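Local coordinates for serine protease inhibitor 2 (Anopheles gambiae, PDB 3PZF), which inhibits the serine proteases CLIPB9, CLIPB10 and CLIPB4, so blocking phenoloxidase activation and holding back melanization in the mosquito hemolymph, at residues K35-N40 against F290-Q295; H85-Y90 against T130-M135; N199-Y204 against A213-Q218; G241-M246 against I378-L383. One frame throughout, in Å; residues are numbered along the deposited sequence.

Contact 1: residues K35-N40 against F290-Q295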
# COMPACT_ATOMS: atom_id res chain seq x y z
N LYS A 35 -1.34 -13.50 5.12
CA LYS A 35 -1.65 -14.87 5.56
C LYS A 35 -2.05 -15.77 4.40
O LYS A 35 -2.01 -17.00 4.51
CB LYS A 35 -2.78 -14.86 6.59
CG LYS A 35 -2.35 -14.47 8.00
N ASN A 36 -2.45 -15.17 3.28
CA ASN A 36 -2.91 -15.94 2.12
C ASN A 36 -1.93 -15.98 0.94
O ASN A 36 -2.25 -16.53 -0.12
CB ASN A 36 -4.28 -15.39 1.66
CG ASN A 36 -5.42 -15.91 2.52
OD1 ASN A 36 -6.00 -16.95 2.23
ND2 ASN A 36 -5.72 -15.19 3.60
N HIS A 37 -0.76 -15.38 1.09
CA HIS A 37 0.24 -15.42 0.02
C HIS A 37 1.59 -15.82 0.58
O HIS A 37 2.08 -15.17 1.49
CB HIS A 37 0.35 -14.05 -0.67
CG HIS A 37 -0.83 -13.72 -1.52
ND1 HIS A 37 -2.00 -13.21 -1.00
CD2 HIS A 37 -1.04 -13.84 -2.86
CE1 HIS A 37 -2.88 -13.03 -1.97
NE2 HIS A 37 -2.32 -13.41 -3.11
N ASN A 38 2.18 -16.88 0.03
CA ASN A 38 3.49 -17.37 0.48
C ASN A 38 4.62 -16.86 -0.40
O ASN A 38 5.50 -17.62 -0.81
CB ASN A 38 3.52 -18.91 0.45
CG ASN A 38 2.52 -19.54 1.40
OD1 ASN A 38 2.25 -19.01 2.48
ND2 ASN A 38 1.98 -20.69 1.01
N SER A 39 4.58 -15.58 -0.71
CA SER A 39 5.44 -14.98 -1.71
C SER A 39 5.71 -13.60 -1.20
O SER A 39 5.11 -13.22 -0.21
CB SER A 39 4.69 -14.87 -3.03
OG SER A 39 3.45 -14.15 -2.87
N ASN A 40 6.57 -12.82 -1.86
CA ASN A 40 6.66 -11.40 -1.54
C ASN A 40 5.31 -10.76 -1.77
O ASN A 40 4.57 -11.17 -2.65
CB ASN A 40 7.71 -10.69 -2.41
CG ASN A 40 9.08 -11.29 -2.28
OD1 ASN A 40 9.39 -11.92 -1.27
ND2 ASN A 40 9.92 -11.07 -3.28
N PHE A 290 10.10 -5.99 -7.12
CA PHE A 290 8.99 -6.86 -7.50
C PHE A 290 7.68 -6.08 -7.54
O PHE A 290 7.62 -4.91 -7.14
CB PHE A 290 8.84 -8.06 -6.53
CG PHE A 290 8.32 -7.68 -5.13
CD1 PHE A 290 6.97 -7.82 -4.78
CD2 PHE A 290 9.20 -7.24 -4.14
CE1 PHE A 290 6.51 -7.49 -3.50
CE2 PHE A 290 8.76 -6.89 -2.87
CZ PHE A 290 7.41 -7.03 -2.53
N ASP A 291 6.65 -6.72 -8.05
CA ASP A 291 5.34 -6.12 -7.98
C ASP A 291 4.32 -7.16 -7.54
O ASP A 291 4.60 -8.36 -7.49
CB ASP A 291 4.98 -5.46 -9.30
CG ASP A 291 5.13 -6.35 -10.46
OD1 ASP A 291 4.41 -7.37 -10.51
OD2 ASP A 291 5.95 -6.02 -11.33
N PHE A 292 3.14 -6.69 -7.21
CA PHE A 292 2.16 -7.56 -6.60
C PHE A 292 0.80 -6.98 -6.98
O PHE A 292 0.57 -5.78 -6.83
CB PHE A 292 2.29 -7.59 -5.06
CG PHE A 292 1.32 -8.54 -4.41
CD1 PHE A 292 1.56 -9.91 -4.42
CD2 PHE A 292 0.12 -8.08 -3.86
CE1 PHE A 292 0.65 -10.80 -3.85
CE2 PHE A 292 -0.79 -8.96 -3.29
CZ PHE A 292 -0.52 -10.33 -3.28
N SER A 293 -0.04 -7.82 -7.56
CA SER A 293 -1.35 -7.42 -8.05
C SER A 293 -2.38 -8.34 -7.42
O SER A 293 -2.10 -9.53 -7.23
CB SER A 293 -1.40 -7.55 -9.57
OG SER A 293 -2.54 -6.92 -10.10
N GLU A 294 -3.56 -7.84 -7.10
CA GLU A 294 -4.59 -8.69 -6.53
C GLU A 294 -5.98 -8.12 -6.78
O GLU A 294 -6.17 -6.91 -6.81
CB GLU A 294 -4.39 -8.87 -5.02
CG GLU A 294 -5.39 -9.85 -4.40
CD GLU A 294 -5.00 -10.33 -3.02
OE1 GLU A 294 -4.41 -9.52 -2.26
OE2 GLU A 294 -5.27 -11.50 -2.70
N GLN A 295 -6.94 -9.01 -6.94
CA GLN A 295 -8.33 -8.59 -6.99
C GLN A 295 -8.76 -8.56 -5.52
O GLN A 295 -8.56 -9.55 -4.79
CB GLN A 295 -9.15 -9.57 -7.81
CG GLN A 295 -10.62 -9.30 -7.75
CD GLN A 295 -11.40 -10.30 -8.59
OE1 GLN A 295 -11.01 -10.60 -9.72
NE2 GLN A 295 -12.47 -10.84 -8.04
O HOH W 1 -2.63 -12.43 -5.82

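Contact 2: residues H85-Y90 against T130-M135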
# COMPACT_ATOMS: atom_id res chain seq x y z
N HIS A 85 -16.03 16.05 6.59
CA HIS A 85 -14.80 15.70 7.29
C HIS A 85 -14.08 14.61 6.52
O HIS A 85 -12.85 14.55 6.50
CB HIS A 85 -15.09 15.14 8.68
CG HIS A 85 -13.86 14.94 9.51
ND1 HIS A 85 -12.62 15.45 9.16
CD2 HIS A 85 -13.67 14.30 10.70
CE1 HIS A 85 -11.73 15.13 10.08
NE2 HIS A 85 -12.35 14.43 11.03
N THR A 86 -14.86 13.71 5.93
CA THR A 86 -14.26 12.55 5.25
C THR A 86 -13.48 13.03 4.04
O THR A 86 -12.33 12.63 3.83
CB THR A 86 -15.34 11.52 4.86
OG1 THR A 86 -15.95 10.99 6.05
CG2 THR A 86 -14.76 10.36 4.04
N ARG A 87 -14.10 13.90 3.25
CA ARG A 87 -13.46 14.48 2.09
C ARG A 87 -12.20 15.24 2.47
O ARG A 87 -11.16 15.01 1.87
CB ARG A 87 -14.42 15.38 1.34
CG ARG A 87 -15.47 14.60 0.57
CD ARG A 87 -16.67 15.52 0.14
NE ARG A 87 -17.72 14.71 -0.46
CZ ARG A 87 -18.90 15.18 -0.87
NH1 ARG A 87 -19.17 16.48 -0.76
NH2 ARG A 87 -19.80 14.37 -1.40
N SER A 88 -12.27 16.15 3.44
CA SER A 88 -11.10 16.97 3.76
C SER A 88 -9.98 16.12 4.34
O SER A 88 -8.82 16.37 4.09
CB SER A 88 -11.44 18.14 4.69
OG SER A 88 -12.08 17.68 5.87
N TYR A 89 -10.34 15.08 5.09
CA TYR A 89 -9.36 14.16 5.66
C TYR A 89 -8.59 13.43 4.58
O TYR A 89 -7.36 13.49 4.55
CB TYR A 89 -10.06 13.11 6.54
CG TYR A 89 -9.12 12.12 7.19
CD1 TYR A 89 -8.32 12.52 8.27
CD2 TYR A 89 -9.04 10.81 6.77
CE1 TYR A 89 -7.47 11.64 8.88
CE2 TYR A 89 -8.16 9.91 7.38
CZ TYR A 89 -7.39 10.34 8.45
OH TYR A 89 -6.52 9.49 9.09
N TYR A 90 -9.30 12.69 3.73
CA TYR A 90 -8.62 11.92 2.70
C TYR A 90 -7.92 12.84 1.71
O TYR A 90 -6.85 12.52 1.22
CB TYR A 90 -9.56 10.92 2.01
CG TYR A 90 -9.81 9.75 2.90
CD1 TYR A 90 -8.78 8.86 3.20
CD2 TYR A 90 -11.04 9.54 3.51
CE1 TYR A 90 -8.98 7.79 4.03
CE2 TYR A 90 -11.26 8.46 4.34
CZ TYR A 90 -10.20 7.59 4.60
OH TYR A 90 -10.34 6.50 5.42
N THR A 130 -11.75 15.93 -7.17
CA THR A 130 -11.32 16.99 -6.26
C THR A 130 -10.78 16.45 -4.94
O THR A 130 -9.68 16.82 -4.51
CB THR A 130 -12.48 17.98 -5.96
OG1 THR A 130 -12.80 18.68 -7.17
CG2 THR A 130 -12.10 18.98 -4.89
N HIS A 131 -11.54 15.57 -4.29
CA HIS A 131 -11.19 15.12 -2.95
C HIS A 131 -10.39 13.82 -2.93
O HIS A 131 -9.62 13.61 -2.01
CB HIS A 131 -12.45 14.93 -2.10
CG HIS A 131 -13.34 16.14 -2.04
ND1 HIS A 131 -13.13 17.17 -1.15
CD2 HIS A 131 -14.43 16.48 -2.76
CE1 HIS A 131 -14.07 18.09 -1.32
NE2 HIS A 131 -14.87 17.69 -2.30
N TYR A 132 -10.58 12.96 -3.92
CA TYR A 132 -9.98 11.61 -3.87
C TYR A 132 -9.00 11.38 -4.99
O TYR A 132 -8.42 10.30 -5.11
CB TYR A 132 -11.09 10.55 -3.88
CG TYR A 132 -12.07 10.74 -2.74
CD1 TYR A 132 -11.71 10.41 -1.43
CD2 TYR A 132 -13.34 11.28 -2.95
CE1 TYR A 132 -12.59 10.59 -0.37
CE2 TYR A 132 -14.22 11.46 -1.91
CZ TYR A 132 -13.85 11.12 -0.62
OH TYR A 132 -14.74 11.31 0.41
N HIS A 133 -8.80 12.40 -5.82
CA HIS A 133 -7.86 12.32 -6.92
C HIS A 133 -8.06 11.03 -7.71
O HIS A 133 -7.10 10.34 -8.07
CB HIS A 133 -6.45 12.50 -6.38
CG HIS A 133 -6.26 13.85 -5.76
ND1 HIS A 133 -6.22 15.01 -6.50
CD2 HIS A 133 -6.19 14.24 -4.46
CE1 HIS A 133 -6.08 16.05 -5.70
NE2 HIS A 133 -6.07 15.61 -4.45
N ALA A 134 -9.33 10.75 -7.97
CA ALA A 134 -9.79 9.60 -8.74
C ALA A 134 -10.61 10.05 -9.94
O ALA A 134 -11.20 11.14 -9.94
CB ALA A 134 -10.64 8.70 -7.85
N MET A 135 -10.69 9.21 -10.97
CA MET A 135 -11.45 9.56 -12.17
C MET A 135 -12.32 8.38 -12.61
O MET A 135 -12.21 7.29 -12.06
CB MET A 135 -10.50 9.97 -13.29
CG MET A 135 -9.77 11.27 -13.00
SD MET A 135 -8.82 11.92 -14.39
CE MET A 135 -7.14 11.63 -13.82

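Contact 3: residues N199-Y204 against A213-Q218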
# COMPACT_ATOMS: atom_id res chain seq x y z
N ASN A 199 28.08 -8.97 -3.48
CA ASN A 199 27.69 -9.15 -2.09
C ASN A 199 26.55 -10.13 -1.94
O ASN A 199 25.63 -9.89 -1.17
CB ASN A 199 27.29 -7.81 -1.46
CG ASN A 199 27.58 -7.77 0.04
OD1 ASN A 199 28.39 -8.56 0.54
ND2 ASN A 199 26.93 -6.85 0.75
N VAL A 200 26.62 -11.24 -2.65
CA VAL A 200 25.63 -12.29 -2.50
C VAL A 200 25.85 -13.05 -1.21
O VAL A 200 26.98 -13.35 -0.85
CB VAL A 200 25.72 -13.28 -3.69
CG1 VAL A 200 25.07 -14.63 -3.34
CG2 VAL A 200 25.05 -12.66 -4.90
N LYS A 201 24.77 -13.35 -0.50
CA LYS A 201 24.88 -14.21 0.69
C LYS A 201 23.63 -15.04 0.73
O LYS A 201 22.67 -14.70 0.05
CB LYS A 201 24.91 -13.37 1.99
CG LYS A 201 25.82 -12.15 2.01
CD LYS A 201 25.51 -11.32 3.31
CE LYS A 201 26.22 -9.98 3.37
NZ LYS A 201 27.70 -10.12 3.56
N PRO A 202 23.60 -16.10 1.55
CA PRO A 202 22.36 -16.87 1.73
C PRO A 202 21.22 -16.04 2.33
O PRO A 202 21.45 -15.02 3.03
CB PRO A 202 22.77 -17.95 2.72
CG PRO A 202 24.26 -18.11 2.51
CD PRO A 202 24.73 -16.71 2.27
N PHE A 203 19.99 -16.49 2.06
CA PHE A 203 18.78 -15.91 2.65
C PHE A 203 17.97 -17.09 3.18
O PHE A 203 17.81 -18.08 2.47
CB PHE A 203 17.95 -15.14 1.62
CG PHE A 203 16.69 -14.53 2.18
CD1 PHE A 203 16.73 -13.26 2.76
CD2 PHE A 203 15.49 -15.23 2.17
CE1 PHE A 203 15.58 -12.68 3.31
CE2 PHE A 203 14.33 -14.66 2.72
CZ PHE A 203 14.39 -13.38 3.29
N TYR A 204 17.53 -17.02 4.43
CA TYR A 204 16.91 -18.19 5.05
C TYR A 204 15.41 -18.06 5.05
O TYR A 204 14.82 -17.52 5.99
CB TYR A 204 17.44 -18.36 6.46
CG TYR A 204 18.93 -18.58 6.43
CD1 TYR A 204 19.45 -19.85 6.17
CD2 TYR A 204 19.81 -17.52 6.55
CE1 TYR A 204 20.80 -20.07 6.09
CE2 TYR A 204 21.21 -17.74 6.48
CZ TYR A 204 21.68 -19.03 6.23
OH TYR A 204 23.04 -19.31 6.14
N ALA A 213 20.64 -14.06 -1.91
CA ALA A 213 20.21 -12.70 -2.21
C ALA A 213 21.40 -11.78 -2.39
O ALA A 213 22.50 -12.12 -1.98
CB ALA A 213 19.31 -12.18 -1.07
N GLN A 214 21.18 -10.61 -2.98
CA GLN A 214 22.23 -9.59 -3.09
C GLN A 214 22.00 -8.59 -1.98
O GLN A 214 20.92 -8.05 -1.87
CB GLN A 214 22.12 -8.83 -4.40
CG GLN A 214 22.36 -9.71 -5.62
CD GLN A 214 22.62 -8.86 -6.84
OE1 GLN A 214 23.70 -8.28 -6.98
NE2 GLN A 214 21.63 -8.74 -7.70
N TYR A 215 23.03 -8.30 -1.19
CA TYR A 215 22.82 -7.50 0.01
C TYR A 215 23.53 -6.14 -0.05
O TYR A 215 24.45 -5.94 -0.84
CB TYR A 215 23.32 -8.27 1.23
CG TYR A 215 22.43 -9.43 1.66
CD1 TYR A 215 21.48 -9.26 2.67
CD2 TYR A 215 22.58 -10.71 1.08
CE1 TYR A 215 20.68 -10.31 3.11
CE2 TYR A 215 21.80 -11.77 1.50
CZ TYR A 215 20.87 -11.58 2.52
OH TYR A 215 20.09 -12.64 2.92
N MET A 216 23.08 -5.22 0.78
CA MET A 216 23.75 -3.93 0.95
C MET A 216 23.89 -3.72 2.45
O MET A 216 23.07 -4.21 3.21
CB MET A 216 22.93 -2.80 0.34
CG MET A 216 21.49 -2.82 0.73
SD MET A 216 20.60 -1.63 -0.33
CE MET A 216 19.01 -1.70 0.43
N GLU A 217 24.97 -3.06 2.86
CA GLU A 217 25.35 -2.95 4.28
C GLU A 217 25.85 -1.56 4.56
O GLU A 217 26.60 -1.01 3.74
CB GLU A 217 26.49 -3.93 4.60
CG GLU A 217 26.16 -5.36 4.26
CD GLU A 217 27.36 -6.30 4.42
OE1 GLU A 217 28.07 -6.21 5.45
OE2 GLU A 217 27.59 -7.10 3.49
N GLN A 218 25.43 -0.97 5.68
CA GLN A 218 26.09 0.25 6.15
C GLN A 218 26.07 0.36 7.66
O GLN A 218 25.30 -0.33 8.32
CB GLN A 218 25.40 1.49 5.58
CG GLN A 218 24.03 1.78 6.18
CD GLN A 218 23.51 3.09 5.64
OE1 GLN A 218 24.04 4.13 5.96
NE2 GLN A 218 22.54 3.04 4.73
O HOH W 2 25.68 -8.45 -4.85
O HOH W 3 29.35 -8.72 5.72

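Contact 4: residues G241-M246 against I378-L383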
# COMPACT_ATOMS: atom_id res chain seq x y z
N GLY A 241 13.30 14.45 1.89
CA GLY A 241 12.04 15.15 1.72
C GLY A 241 11.33 15.50 3.02
O GLY A 241 10.31 16.19 3.01
N ASN A 242 11.88 15.01 4.13
CA ASN A 242 11.30 15.19 5.47
C ASN A 242 9.85 14.77 5.54
O ASN A 242 9.03 15.43 6.21
CB ASN A 242 11.41 16.64 5.92
CG ASN A 242 12.83 17.06 6.18
OD1 ASN A 242 13.29 18.08 5.67
ND2 ASN A 242 13.56 16.26 6.96
N LYS A 243 9.51 13.68 4.87
CA LYS A 243 8.12 13.22 4.89
C LYS A 243 7.97 11.72 5.01
O LYS A 243 7.13 11.25 5.79
CB LYS A 243 7.37 13.69 3.66
CG LYS A 243 5.98 13.12 3.60
CD LYS A 243 5.00 14.07 2.96
CE LYS A 243 4.81 15.32 3.79
NZ LYS A 243 4.13 16.35 2.98
N LEU A 244 8.74 10.97 4.23
CA LEU A 244 8.54 9.54 4.12
C LEU A 244 9.68 8.76 4.76
O LEU A 244 10.83 9.22 4.77
CB LEU A 244 8.46 9.12 2.64
CG LEU A 244 7.32 9.76 1.84
CD1 LEU A 244 7.42 9.26 0.42
CD2 LEU A 244 5.98 9.40 2.45
N ALA A 245 9.36 7.59 5.29
CA ALA A 245 10.41 6.66 5.77
C ALA A 245 9.98 5.23 5.55
O ALA A 245 8.79 4.97 5.50
CB ALA A 245 10.67 6.93 7.27
N MET A 246 10.91 4.29 5.37
CA MET A 246 10.55 2.89 5.31
C MET A 246 10.89 2.24 6.63
O MET A 246 12.01 2.37 7.13
CB MET A 246 11.26 2.13 4.18
CG MET A 246 10.86 0.64 4.13
SD MET A 246 11.49 -0.26 2.65
CE MET A 246 10.35 0.22 1.36
N ILE A 378 5.99 1.80 4.23
CA ILE A 378 6.42 3.17 4.02
C ILE A 378 5.32 4.05 4.58
O ILE A 378 4.15 3.85 4.25
CB ILE A 378 6.61 3.47 2.54
CG1 ILE A 378 7.77 2.60 2.00
CG2 ILE A 378 6.94 4.98 2.34
CD1 ILE A 378 7.98 2.77 0.53
N GLU A 379 5.70 5.02 5.40
CA GLU A 379 4.70 5.88 6.05
C GLU A 379 4.99 7.35 5.78
O GLU A 379 6.14 7.74 5.65
CB GLU A 379 4.72 5.55 7.54
CG GLU A 379 4.33 6.61 8.52
CD GLU A 379 4.47 6.06 9.92
OE1 GLU A 379 3.88 5.00 10.19
OE2 GLU A 379 5.20 6.66 10.74
N ASP A 380 3.92 8.14 5.67
CA ASP A 380 3.98 9.60 5.73
C ASP A 380 4.13 9.96 7.21
O ASP A 380 3.22 9.76 7.99
CB ASP A 380 2.67 10.17 5.13
CG ASP A 380 2.62 11.70 5.17
OD1 ASP A 380 3.31 12.31 6.01
OD2 ASP A 380 1.89 12.29 4.34
N GLU A 381 5.31 10.42 7.61
CA GLU A 381 5.61 10.59 9.02
C GLU A 381 4.99 11.86 9.58
O GLU A 381 5.11 12.11 10.77
CB GLU A 381 7.10 10.61 9.25
CG GLU A 381 7.76 9.32 8.77
CD GLU A 381 9.15 9.20 9.31
OE1 GLU A 381 9.35 8.34 10.19
OE2 GLU A 381 10.01 9.99 8.88
N THR A 382 4.37 12.67 8.73
CA THR A 382 3.69 13.88 9.23
C THR A 382 2.26 13.58 9.65
O THR A 382 1.70 14.28 10.51
CB THR A 382 3.67 15.06 8.22
OG1 THR A 382 2.80 14.76 7.13
CG2 THR A 382 5.07 15.39 7.72
N LEU A 383 1.69 12.52 9.09
CA LEU A 383 0.28 12.21 9.32
C LEU A 383 -0.01 10.78 9.72
O LEU A 383 -1.16 10.47 10.09
CB LEU A 383 -0.53 12.56 8.07
CG LEU A 383 -0.58 14.06 7.77
CD1 LEU A 383 -1.13 14.32 6.38
CD2 LEU A 383 -1.40 14.79 8.81

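Contact 1: residues K35-N40 against F290-Q295
Phe292 and His37 form a T-shaped aromatic pair, with ring centroids 4.9 Å apart and planes at 83°. The rim of the phenylalanine faces the imidazole: Phe292 CZ stands over the centre of the His37 ring and lies 3.6 Å from its CD2. CG of Phe292 is anti to the backbone N (chi1 -177°), which starts the ring off from the strand beside its own carbonyl carbon. The second close-packed spot is a CH-pi contact, Asn40 CB lying 3.6 Å from the centroid of the Phe290 ring and 13° off its normal. Between the two spots, Asn40 O lies 3.7 Å from Phe292 CD1 and takes a hydrogen bond from Ser39 OG, which approaches from above the carbonyl plane. The amide of Asn40 is occupied elsewhere, its OD1 accepting from the backbone N of Glu393 and of Asn394.

The other side is looser and wet. No direct hydrogen bond joins the segments; instead a water lies 2.9 Å from His37 NE2 and donates to Ser293 O. Glu294 also points its carboxylate at His37 CE1, but it has two modelled conformers, so that approach is doubtful. His37 ND1 is bonded to Ile33 O, which fixes the ring's rotation.

The loop 35-40 thus packs beside the end of strand 277-295, which belongs to sheet A of the serpin fold and bonds through its backbone to strand 332-341. Val42 of strand 41-43 touches both phenylalanines, while Val41 of the same strand and Ile33 of helix 24-35 also pack on Phe292.

Contact 2: residues H85-Y90 against T130-M135
Arg87 lays its aliphatic stem over one face of the His131 imidazole, its CB 3.7 Å from the ring centroid and 29° off the normal in a CH-pi contact. This is helix-on-helix packing within the helical part of the serpin fold, where helix 83-98 meets the last turn of helix 122-132 just before strand 134-139. The Arg87 chain is extended from CG to NE (chi2 164°), and it therefore runs on across the ring: CB is 3.3 Å from His131 ND1, and CD sits over the ring centre, 3.7 Å from NE2. Thr130 CG2 covers the opposite face, so the imidazole is sandwiched between aliphatic carbons. The guanidinium plane is tilted only 25° from the ring; its nearest atom of the ring is CD2, approached obliquely.

Tyr132, a buried residue, makes the second set of contacts. Its ring reaches the other helix obliquely, with CE1 3.9 Å from Tyr90 CB and the hydroxyl 3.4 Å from Arg87 CG. The Tyr90 ring itself leads away, and its OH bonds to Val77 O. Thr53 of helix 45-58 touches Thr86, Tyr90 and Tyr132, so that helix borders the contact.

No hydrogen bond passes directly between the two segments. A polar link runs through a third helix: Glu57 OE2, on helix 45-58, forms a salt bridge with Arg87 NE and a hydrogen bond with Tyr132 OH. Beside that hydroxyl lies the methyl of Thr86, CG2 being 3.8 Å from Tyr132 OH, while Thr86 OG1 bonds to Asn82 O.

Contact 3: residues N199-Y204 against A213-Q218
Asn199 opens the hairpin with its carbonyl O taking Tyr215 N at 3.0 Å, while its ND2 gives a nearly straight bond (164°) to Glu217 OE2 at 2.8 Å. The carboxylate oxygen lies in the amide plane and is met on its anti side. At Val200 the strands come close, CA 4.4 Å from Gln214 CA in a non-hydrogen-bonded antiparallel pair. Lys201 forms the hydrogen-bonded pair with Ala213 and adds two side-chain contacts: its CD passes over the face of Tyr215, and NZ reaches Glu217 OE2 at 3.0 Å in a salt bridge from above the carboxylate plane. Glu217 OE2 is thus gripped by two donors, and a water joins NZ to OE1. Pro202 O accepts from Tyr215 OH at 2.7 Å, which pins the far end of that ring. Phe203 turns its edge to the same hydroxyl, CD1 3.4 Å from Tyr215 OH, and its CB packs on Ala213 CB.

The short strand 200-203 runs at 113° to the segment 213-218. In sheet C of the serpin fold, strand 211-227 lies between it and strand 277-295, whose Thr284 and Pro286 also touch Tyr215.

Contact 4: residues G241-M246 against I378-L383
Ala245 and Glu379 make the central hydrogen-bonded pair of two antiparallel strands, Ala245 N to Glu379 O at 3.2 Å and Glu379 N to Ala245 O at 3.1 Å. A third backbone bond, Glu381 N to Lys243 O, is shorter at 2.7 Å and nearly straight (173°), carrying the ladder past the end of strand 374-380. On the face that bears Met246 and Ile378, the bend of the methionine at chi3 (-79°) turns CE to within 3.6 Å of Ile378 CG1. Ala245 CB lies against the carboxylate of Glu381, 3.4 Å from CD, and Lys243 lays CG 3.7 Å from Asp380 OD1.

Asp380 shapes the turn that follows. Its OD1 accepts both Thr382 N at 2.9 Å, an Asx turn, and Thr382 OG1 at 2.7 Å, so one oxygen holds backbone and side chain together.

Further out, Asp380 OD2 bonds to Ser96 OG and Lys243 NZ to Ser96 O, tying this part of the serpin's sheet B to helix 83-98. Salt bridges join Glu379 OE1 to Arg21 and Glu381 OE2 to Arg236. The three consecutive acids 379-381 are all buried, yet each has hydrogen-bonding or charged partners; such surroundings would be expected to favour the ionised forms of the two glutamates.

Contacts 2 and 4 are buried, contact 3 is partly buried and contact 1 lies at the surface. The chemistry follows: backbone pairing in contacts 3 and 4, joined in contact 3 by a water-linked salt bridge and in contact 4 by apolar packing and buried, paired acids; carbon-on-ring packing between helices in contact 2; and aromatic packing with a water bridge in contact 1. Strand 277-295 ties two of them, forming one side of contact 1 and flanking strand 211-227 of contact 3. Helix 83-98 joins the others, forming one side of contact 2 and reaching contact 4 through Ser96. Contacts 2 and 3 are farthest apart, their centres about 42 Å from each other.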